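Local coordinates for DPS family dna-binding stress response protein (Thermosynechococcus elongatus, PDB 2C41) that probably binds and oxidises iron and associates with DNA, as a twelve-subunit ferritin-like shell of the Dps family that serves in antioxidant defence, at residues E9-L12 and T13-K16; L108-T111 and E112-D116; D76-D79 and Y80-A84. All coordinates share one frame; numbering follows the deposited sequence.

Contact 1 (E9-L12 and T13-K16); sequences EQVL and TTLK
T14 turns its hydroxyl back onto the carbonyl of V11, one helical turn earlier, and this pair shows how a threonine can be folded into the hydrogen-bond ladder of its own helix. OG1 stands between the backbone N and the carbonyl carbon (chi1 77°), which brings it to 2.7 Å from V11 O, in the plane of that carbonyl and on a lone pair. T14 OG1 is also hydrogen-bonded to Y132 OH. L15 N takes V11 O as well, at 3.0 Å, so this oxygen is gripped twice, by a side chain and by the regular i to i+4 bond. The methyl CG2 of T14, anti to the carbonyl carbon, rests 3.2 Å from Q10 O. Next along the turn, V11 and L15 run side by side and point the same way, CG1 of V11 meeting CD1 of L15 at 4.1 Å. K16 behaves differently: its chain bends at its last two torsions, and NZ reaches a water 2.8 Å away that in turn donates to L12 O, while Q72 O is a further acceptor for the same ammonium. The apolar pair faces inward within the bundle: L15 packs on L62, R65 and S66 of helix 41-68 and, with V11, on T128 of helix 126-149, whereas V11 and T14 both touch I119 of helix 95-122.

Contact 2 (L108-T111 and E112-D116); sequences LIIT and EMHQD
H114 turns the ND1 edge of its imidazole to the carbonyl of I110, the two side chains lying side by side, and the carbonyl oxygen receives two N-H groups of this one residue. The backbone N of H114 makes the helical bond to I110 O at 3.1 Å; ND1 makes a shorter one, 2.8 Å, and a nearly straight one, with an N-H...O angle of 170°. The oxygen lies in the plane of the ring, but ND1 stands well above the carbonyl plane, and the two donors come from opposite faces of that plane. ND1 therefore carries a proton, and the bond fixes the rotation of the ring, whose CE1 rests 3.7 Å from I110 CG2.

The other carbonyls of 108-111 follow the ordinary i to i+4 pattern: L108 O, I109 O and T111 O are taken by the N atoms of E112, M113 and Q115. E112 sends its extended chain obliquely across L108, CD2 of the leucine coming to 3.4 Å from E112 OE1. The carboxylate finds its polar partners elsewhere, OE1 in T85 OG1 and OE2 in a salt bridge to R17, whose NH1 also pairs with D116 OD1. M113 lies alongside I109, their CE and CG2 3.8 Å apart, and the hydroxyl of T111 bonds to E107 O.

H114 also packs on G124 of a second subunit. The whole is a run of about two and a half turns within the long helix 95-122 of the ferritin-like four-helix bundle, its acidic side chains joined through R17 to helix 6-35.

Contact 3 (D76-D79 and Y80-A84); sequences DPAD and YLKVA
Residues P77 to D79 take up helical backbone angles without the regular bonding, and Y80 to V83 follow as one short helix that A84 leaves. The join is irregular: Y80 N makes a weak bond to P77 O at 3.4 Å, and K82 N meets D79 O at 3.0 Å from well above the carbonyl plane, an i to i+3 link as in a 3-10 turn. V83 N adds a second, weak bond to D79 O. A water links the i to i+4 pair P77 O and L81 N, donating to the first and accepting from the second at 2.9 Å.

Among the side chains, K82 reaches back to A78. Its chain runs extended until the last torsion, where a bend (chi4 74°) sets NZ 3.0 Å from A78 O, above that carbonyl plane. Y80 brings CD2 to 3.6 Å from P77 O, and V83 rests CG2 3.4 Å from D79 O. D76 instead faces a third subunit, with a salt bridge from OD2 to K31 NZ and a hydrogen bond from G91 N to OD1, both partners on that subunit.

D79 OD2 and K82 NZ, 4.7 Å apart, are not in contact, though they may still attract; the lysine's direct bond across the turn is to A78 O.

In the fold
From the N terminus the chain passes first through contact 1, within helix 6-35, then through contact 3, at the short helix 80-83 in the connection between helices 41-68 and 95-122, and finally through contact 2, within helix 95-122. The three follow in series; none nests in or crosses another, and each lies within one continuous run of the chain, so none closes a long loop. Contact 1 is the shared neighbour: T14 CG2 lies 3.4 Å from D116 OD2 of contact 2, and K16 O lies 3.6 Å from V83 CG1 of contact 3. Contacts 2 and 3 do not touch. Helix 6-35 thus meets both the short helix 80-83 and helix 95-122 of the bundle.

Contact 1 (E9-L12 and T13-K16)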
ATOM      1  N   GLU C   9      -3.587 -29.331 -33.129  1.00 18.65           N
ATOM      2  CA  GLU C   9      -3.723 -30.491 -32.257  1.00 19.56           C
ATOM      3  C   GLU C   9      -2.405 -30.743 -31.525  1.00 19.63           C
ATOM      4  O   GLU C   9      -2.372 -30.964 -30.318  1.00 18.78           O
ATOM      5  CB  GLU C   9      -4.161 -31.711 -33.070  1.00 19.72           C
ATOM      6  CG  GLU C   9      -5.569 -31.567 -33.614  1.00 21.57           C
ATOM      7  CD  GLU C   9      -5.887 -32.529 -34.752  1.00 26.12           C
ATOM      8  OE1 GLU C   9      -5.055 -33.404 -35.078  1.00 27.53           O
ATOM      9  OE2 GLU C   9      -6.987 -32.397 -35.327  1.00 28.28           O
ATOM     10  N   GLN C  10      -1.313 -30.666 -32.267  1.00 20.90           N
ATOM     11  CA  GLN C  10       0.021 -30.822 -31.691  1.00 20.80           C
ATOM     12  C   GLN C  10       0.316 -29.761 -30.633  1.00 19.56           C
ATOM     13  O   GLN C  10       0.903 -30.068 -29.600  1.00 18.97           O
ATOM     14  CB  GLN C  10       1.099 -30.784 -32.778  1.00 20.46           C
ATOM     15  CG  GLN C  10       1.134 -32.049 -33.632  1.00 22.72           C
ATOM     16  CD  GLN C  10       2.184 -31.990 -34.725  1.00 23.21           C
ATOM     17  OE1 GLN C  10       3.344 -31.665 -34.473  1.00 26.19           O
ATOM     18  NE2 GLN C  10       1.781 -32.315 -35.948  1.00 26.49           N
ATOM     19  N   VAL C  11      -0.092 -28.517 -30.885  1.00 18.28           N
ATOM     20  CA  VAL C  11       0.095 -27.453 -29.889  1.00 17.19           C
ATOM     21  C   VAL C  11      -0.602 -27.817 -28.570  1.00 16.68           C
ATOM     22  O   VAL C  11      -0.018 -27.687 -27.486  1.00 15.85           O
ATOM     23  CB  VAL C  11      -0.393 -26.078 -30.400  1.00 17.14           C
ATOM     24  CG1 VAL C  11      -0.481 -25.080 -29.250  1.00 16.93           C
ATOM     25  CG2 VAL C  11       0.541 -25.550 -31.467  1.00 16.06           C
ATOM     26  N   LEU C  12      -1.846 -28.277 -28.662  1.00 16.09           N
ATOM     27  CA  LEU C  12      -2.595 -28.674 -27.471  1.00 16.08           C
ATOM     28  C   LEU C  12      -1.883 -29.789 -26.710  1.00 15.96           C
ATOM     29  O   LEU C  12      -1.811 -29.760 -25.476  1.00 15.75           O
ATOM     30  CB  LEU C  12      -4.024 -29.080 -27.835  1.00 15.99           C
ATOM     31  CG  LEU C  12      -4.905 -27.907 -28.270  1.00 16.69           C
ATOM     32  CD1 LEU C  12      -6.246 -28.416 -28.814  1.00 17.68           C
ATOM     33  CD2 LEU C  12      -5.113 -26.939 -27.113  1.00 16.79           C
ATOM     34  N   THR C  13      -1.324 -30.747 -27.448  1.00 15.70           N
ATOM     35  CA  THR C  13      -0.548 -31.831 -26.836  1.00 15.83           C
ATOM     36  C   THR C  13       0.638 -31.255 -26.045  1.00 15.29           C
ATOM     37  O   THR C  13       0.877 -31.668 -24.912  1.00 15.13           O
ATOM     38  CB  THR C  13      -0.092 -32.854 -27.911  1.00 15.89           C
ATOM     39  OG1 THR C  13      -1.250 -33.475 -28.480  1.00 16.37           O
ATOM     40  CG2 THR C  13       0.829 -33.914 -27.322  1.00 17.35           C
ATOM     41  N   THR C  14       1.342 -30.279 -26.623  1.00 14.87           N
ATOM     42  CA  THR C  14       2.478 -29.660 -25.929  1.00 14.42           C
ATOM     43  C   THR C  14       2.029 -28.971 -24.642  1.00 14.43           C
ATOM     44  O   THR C  14       2.710 -29.068 -23.624  1.00 13.95           O
ATOM     45  CB  THR C  14       3.280 -28.656 -26.793  1.00 14.57           C
ATOM     46  OG1 THR C  14       2.573 -27.408 -26.908  1.00 14.00           O
ATOM     47  CG2 THR C  14       3.603 -29.243 -28.182  1.00 14.00           C
ATOM     48  N   LEU C  15       0.882 -28.297 -24.681  1.00 13.80           N
ATOM     49  CA  LEU C  15       0.417 -27.554 -23.495  1.00 13.95           C
ATOM     50  C   LEU C  15       0.088 -28.499 -22.342  1.00 14.07           C
ATOM     51  O   LEU C  15       0.366 -28.194 -21.193  1.00 13.89           O
ATOM     52  CB  LEU C  15      -0.782 -26.655 -23.815  1.00 14.04           C
ATOM     53  CG  LEU C  15      -0.440 -25.418 -24.654  1.00 13.50           C
ATOM     54  CD1 LEU C  15      -1.669 -24.870 -25.375  1.00 13.85           C
ATOM     55  CD2 LEU C  15       0.260 -24.321 -23.796  1.00 13.62           C
ATOM     56  N   LYS C  16      -0.495 -29.649 -22.658  1.00 14.04           N
ATOM     57  CA  LYS C  16      -0.813 -30.629 -21.618  1.00 14.41           C
ATOM     58  C   LYS C  16       0.462 -31.144 -20.951  1.00 14.23           C
ATOM     59  O   LYS C  16       0.542 -31.215 -19.718  1.00 14.07           O
ATOM     60  CB  LYS C  16      -1.643 -31.786 -22.187  1.00 14.68           C
ATOM     61  CG  LYS C  16      -3.047 -31.380 -22.601  1.00 16.40           C
ATOM     62  CD  LYS C  16      -3.987 -32.572 -22.476  1.00 20.45           C
ATOM     63  CE  LYS C  16      -4.998 -32.683 -23.605  1.00 22.82           C
ATOM     64  NZ  LYS C  16      -5.514 -31.423 -24.219  1.00 22.34           N
TER
HETATM   65  O   HOH W   1      -4.212 -28.952 -24.531  1.00 17.84           O

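Contact 2 (L108-T111 and E112-D116)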
ATOM      1  N   LEU C 108      15.411 -30.271 -19.009  1.00 14.48           N
ATOM      2  CA  LEU C 108      14.412 -30.958 -19.832  1.00 14.66           C
ATOM      3  C   LEU C 108      13.316 -29.974 -20.248  1.00 14.35           C
ATOM      4  O   LEU C 108      12.949 -29.912 -21.429  1.00 14.09           O
ATOM      5  CB  LEU C 108      13.810 -32.180 -19.112  1.00 14.54           C
ATOM      6  CG  LEU C 108      12.699 -32.972 -19.824  1.00 15.82           C
ATOM      7  CD1 LEU C 108      12.643 -34.405 -19.341  1.00 18.00           C
ATOM      8  CD2 LEU C 108      11.327 -32.324 -19.647  1.00 18.94           C
ATOM      9  N   ILE C 109      12.795 -29.216 -19.287  1.00 13.89           N
ATOM     10  CA  ILE C 109      11.736 -28.241 -19.577  1.00 13.81           C
ATOM     11  C   ILE C 109      12.200 -27.158 -20.555  1.00 13.81           C
ATOM     12  O   ILE C 109      11.463 -26.808 -21.481  1.00 13.75           O
ATOM     13  CB  ILE C 109      11.171 -27.612 -18.294  1.00 13.73           C
ATOM     14  CG1 ILE C 109      10.417 -28.683 -17.487  1.00 14.03           C
ATOM     15  CG2 ILE C 109      10.236 -26.435 -18.634  1.00 13.21           C
ATOM     16  CD1 ILE C 109      10.013 -28.237 -16.082  1.00 14.52           C
ATOM     17  N   ILE C 110      13.417 -26.649 -20.362  1.00 13.52           N
ATOM     18  CA  ILE C 110      13.992 -25.639 -21.263  1.00 13.70           C
ATOM     19  C   ILE C 110      14.071 -26.182 -22.696  1.00 14.11           C
ATOM     20  O   ILE C 110      13.662 -25.520 -23.647  1.00 13.97           O
ATOM     21  CB  ILE C 110      15.388 -25.160 -20.790  1.00 13.43           C
ATOM     22  CG1 ILE C 110      15.247 -24.323 -19.501  1.00 13.98           C
ATOM     23  CG2 ILE C 110      16.104 -24.357 -21.899  1.00 14.23           C
ATOM     24  CD1 ILE C 110      16.552 -24.162 -18.722  1.00 13.73           C
ATOM     25  N   THR C 111      14.576 -27.400 -22.840  1.00 14.14           N
ATOM     26  CA  THR C 111      14.632 -28.033 -24.156  1.00 14.81           C
ATOM     27  C   THR C 111      13.228 -28.159 -24.753  1.00 14.57           C
ATOM     28  O   THR C 111      13.008 -27.774 -25.906  1.00 14.28           O
ATOM     29  CB  THR C 111      15.334 -29.399 -24.107  1.00 14.89           C
ATOM     30  OG1 THR C 111      16.716 -29.187 -23.796  1.00 16.12           O
ATOM     31  CG2 THR C 111      15.227 -30.138 -25.458  1.00 16.01           C
ATOM     32  N   GLU C 112      12.297 -28.682 -23.964  1.00 14.38           N
ATOM     33  CA  GLU C 112      10.918 -28.854 -24.418  1.00 14.66           C
ATOM     34  C   GLU C 112      10.237 -27.539 -24.789  1.00 14.60           C
ATOM     35  O   GLU C 112       9.524 -27.482 -25.790  1.00 14.39           O
ATOM     36  CB  GLU C 112      10.086 -29.613 -23.386  1.00 14.51           C
ATOM     37  CG  GLU C 112      10.463 -31.095 -23.291  1.00 15.11           C
ATOM     38  CD  GLU C 112       9.468 -31.920 -22.505  1.00 16.18           C
ATOM     39  OE1 GLU C 112       9.617 -33.162 -22.490  1.00 15.37           O
ATOM     40  OE2 GLU C 112       8.537 -31.348 -21.896  1.00 16.04           O
ATOM     41  N   MET C 113      10.450 -26.490 -23.996  1.00 14.07           N
ATOM     42  CA  MET C 113       9.840 -25.198 -24.306  1.00 14.33           C
ATOM     43  C   MET C 113      10.361 -24.600 -25.610  1.00 14.29           C
ATOM     44  O   MET C 113       9.603 -23.976 -26.350  1.00 14.41           O
ATOM     45  CB  MET C 113       9.992 -24.216 -23.148  1.00 13.84           C
ATOM     46  CG  MET C 113       9.025 -24.506 -21.993  1.00 13.23           C
ATOM     47  SD  MET C 113       8.966 -23.126 -20.836  1.00 14.57           S
ATOM     48  CE  MET C 113       7.743 -23.757 -19.672  1.00 13.71           C
ATOM     49  N   HIS C 114      11.643 -24.803 -25.905  1.00 14.23           N
ATOM     50  CA  HIS C 114      12.181 -24.351 -27.193  1.00 14.65           C
ATOM     51  C   HIS C 114      11.537 -25.141 -28.339  1.00 15.04           C
ATOM     52  O   HIS C 114      11.128 -24.566 -29.348  1.00 14.96           O
ATOM     53  CB  HIS C 114      13.707 -24.462 -27.228  1.00 14.59           C
ATOM     54  CG  HIS C 114      14.411 -23.357 -26.499  1.00 13.57           C
ATOM     55  ND1 HIS C 114      14.581 -23.355 -25.131  1.00 13.92           N
ATOM     56  CD2 HIS C 114      15.000 -22.224 -26.954  1.00 15.20           C
ATOM     57  CE1 HIS C 114      15.237 -22.263 -24.773  1.00 15.22           C
ATOM     58  NE2 HIS C 114      15.495 -21.554 -25.860  1.00 14.82           N
ATOM     59  N   GLN C 115      11.439 -26.454 -28.170  1.00 15.27           N
ATOM     60  CA  GLN C 115      10.790 -27.313 -29.171  1.00 16.04           C
ATOM     61  C   GLN C 115       9.316 -26.939 -29.353  1.00 15.74           C
ATOM     62  O   GLN C 115       8.824 -26.828 -30.487  1.00 15.45           O
ATOM     63  CB  GLN C 115      10.931 -28.789 -28.790  1.00 16.21           C
ATOM     64  CG  GLN C 115      12.368 -29.282 -28.877  1.00 17.76           C
ATOM     65  CD  GLN C 115      12.577 -30.700 -28.376  1.00 19.45           C
ATOM     66  OE1 GLN C 115      13.506 -31.378 -28.822  1.00 24.80           O
ATOM     67  NE2 GLN C 115      11.745 -31.152 -27.433  1.00 21.32           N
ATOM     68  N   ASP C 116       8.631 -26.723 -28.236  1.00 15.21           N
ATOM     69  CA  ASP C 116       7.205 -26.415 -28.248  1.00 15.33           C
ATOM     70  C   ASP C 116       6.901 -25.015 -28.787  1.00 15.38           C
ATOM     71  O   ASP C 116       5.872 -24.809 -29.441  1.00 15.14           O
ATOM     72  CB  ASP C 116       6.613 -26.612 -26.856  1.00 14.91           C
ATOM     73  CG  ASP C 116       6.675 -28.059 -26.395  1.00 15.12           C
ATOM     74  OD1 ASP C 116       6.566 -28.286 -25.177  1.00 14.70           O
ATOM     75  OD2 ASP C 116       6.829 -28.975 -27.241  1.00 14.39           O
TER

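Contact 3 (D76-D79 and Y80-A84)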
ATOM      1  N   ASP C  76      -7.674 -34.067 -14.347  1.00 16.09           N
ATOM      2  CA  ASP C  76      -7.789 -35.173 -13.390  1.00 16.32           C
ATOM      3  C   ASP C  76      -6.441 -35.358 -12.686  1.00 16.13           C
ATOM      4  O   ASP C  76      -5.438 -35.577 -13.350  1.00 16.23           O
ATOM      5  CB  ASP C  76      -8.180 -36.484 -14.091  1.00 16.03           C
ATOM      6  CG  ASP C  76      -9.548 -36.428 -14.769  1.00 16.85           C
ATOM      7  OD1 ASP C  76      -9.954 -37.476 -15.340  1.00 17.29           O
ATOM      8  OD2 ASP C  76     -10.226 -35.370 -14.758  1.00 15.55           O
ATOM      9  N   PRO C  77      -6.403 -35.252 -11.344  1.00 16.25           N
ATOM     10  CA  PRO C  77      -5.122 -35.431 -10.648  1.00 16.18           C
ATOM     11  C   PRO C  77      -4.342 -36.697 -11.019  1.00 16.29           C
ATOM     12  O   PRO C  77      -3.110 -36.658 -11.061  1.00 16.41           O
ATOM     13  CB  PRO C  77      -5.539 -35.477  -9.179  1.00 16.52           C
ATOM     14  CG  PRO C  77      -6.721 -34.569  -9.135  1.00 16.09           C
ATOM     15  CD  PRO C  77      -7.482 -34.917 -10.393  1.00 16.31           C
ATOM     16  N   ALA C  78      -5.044 -37.800 -11.289  1.00 16.20           N
ATOM     17  CA  ALA C  78      -4.370 -39.045 -11.671  1.00 16.63           C
ATOM     18  C   ALA C  78      -3.645 -38.958 -13.027  1.00 16.75           C
ATOM     19  O   ALA C  78      -2.784 -39.797 -13.322  1.00 17.32           O
ATOM     20  CB  ALA C  78      -5.338 -40.232 -11.644  1.00 17.02           C
ATOM     21  N   ASP C  79      -3.988 -37.955 -13.839  1.00 16.53           N
ATOM     22  CA  ASP C  79      -3.390 -37.804 -15.167  1.00 16.70           C
ATOM     23  C   ASP C  79      -2.003 -37.151 -15.162  1.00 16.50           C
ATOM     24  O   ASP C  79      -1.224 -37.371 -16.087  1.00 16.33           O
ATOM     25  CB  ASP C  79      -4.324 -37.039 -16.118  1.00 17.04           C
ATOM     26  CG  ASP C  79      -5.526 -37.865 -16.576  1.00 18.31           C
ATOM     27  OD1 ASP C  79      -6.401 -37.307 -17.275  1.00 18.75           O
ATOM     28  OD2 ASP C  79      -5.599 -39.069 -16.262  1.00 20.43           O
ATOM     29  N   TYR C  80      -1.693 -36.354 -14.141  1.00 16.08           N
ATOM     30  CA  TYR C  80      -0.465 -35.548 -14.168  1.00 16.24           C
ATOM     31  C   TYR C  80       0.801 -36.374 -14.360  1.00 16.47           C
ATOM     32  O   TYR C  80       1.621 -36.061 -15.216  1.00 16.37           O
ATOM     33  CB  TYR C  80      -0.349 -34.660 -12.933  1.00 15.74           C
ATOM     34  CG  TYR C  80      -1.284 -33.468 -12.977  1.00 15.25           C
ATOM     35  CD1 TYR C  80      -1.127 -32.472 -13.943  1.00 16.07           C
ATOM     36  CD2 TYR C  80      -2.317 -33.333 -12.042  1.00 15.30           C
ATOM     37  CE1 TYR C  80      -1.991 -31.369 -13.996  1.00 15.19           C
ATOM     38  CE2 TYR C  80      -3.183 -32.237 -12.082  1.00 14.84           C
ATOM     39  CZ  TYR C  80      -3.004 -31.257 -13.058  1.00 15.28           C
ATOM     40  OH  TYR C  80      -3.847 -30.169 -13.093  1.00 15.15           O
ATOM     41  N   LEU C  81       0.939 -37.440 -13.581  1.00 16.93           N
ATOM     42  CA  LEU C  81       2.129 -38.283 -13.665  1.00 18.02           C
ATOM     43  C   LEU C  81       2.165 -39.159 -14.925  1.00 18.36           C
ATOM     44  O   LEU C  81       3.216 -39.697 -15.282  1.00 18.98           O
ATOM     45  CB  LEU C  81       2.274 -39.125 -12.399  1.00 17.67           C
ATOM     46  CG  LEU C  81       2.597 -38.334 -11.125  1.00 19.27           C
ATOM     47  CD1 LEU C  81       2.762 -39.271  -9.957  1.00 20.99           C
ATOM     48  CD2 LEU C  81       3.849 -37.498 -11.289  1.00 19.82           C
ATOM     49  N   LYS C  82       1.020 -39.285 -15.592  1.00 18.71           N
ATOM     50  CA  LYS C  82       0.929 -40.019 -16.854  1.00 19.17           C
ATOM     51  C   LYS C  82       1.386 -39.181 -18.040  1.00 18.99           C
ATOM     52  O   LYS C  82       1.813 -39.730 -19.059  1.00 19.16           O
ATOM     53  CB  LYS C  82      -0.505 -40.492 -17.104  1.00 19.86           C
ATOM     54  CG  LYS C  82      -1.015 -41.496 -16.097  1.00 22.02           C
ATOM     55  CD  LYS C  82      -2.357 -42.051 -16.549  1.00 25.34           C
ATOM     56  CE  LYS C  82      -2.836 -43.162 -15.625  1.00 27.24           C
ATOM     57  NZ  LYS C  82      -3.312 -42.625 -14.318  1.00 29.45           N
ATOM     58  N   VAL C  83       1.298 -37.859 -17.895  1.00 18.03           N
ATOM     59  CA  VAL C  83       1.516 -36.922 -18.990  1.00 17.74           C
ATOM     60  C   VAL C  83       2.875 -36.214 -18.838  1.00 17.36           C
ATOM     61  O   VAL C  83       3.534 -35.896 -19.831  1.00 16.88           O
ATOM     62  CB  VAL C  83       0.332 -35.905 -19.048  1.00 17.60           C
ATOM     63  CG1 VAL C  83       0.575 -34.800 -20.063  1.00 17.98           C
ATOM     64  CG2 VAL C  83      -0.979 -36.631 -19.365  1.00 18.02           C
ATOM     65  N   ALA C  84       3.291 -35.986 -17.587  1.00 16.86           N
ATOM     66  CA  ALA C  84       4.549 -35.293 -17.309  1.00 16.45           C
ATOM     67  C   ALA C  84       5.747 -36.066 -17.836  1.00 16.59           C
ATOM     68  O   ALA C  84       5.777 -37.299 -17.791  1.00 16.44           O
ATOM     69  CB  ALA C  84       4.717 -35.039 -15.802  1.00 16.61           C
TER
HETATM   70  O   HOH W   2      -0.710 -38.126 -11.271  1.00 17.00           O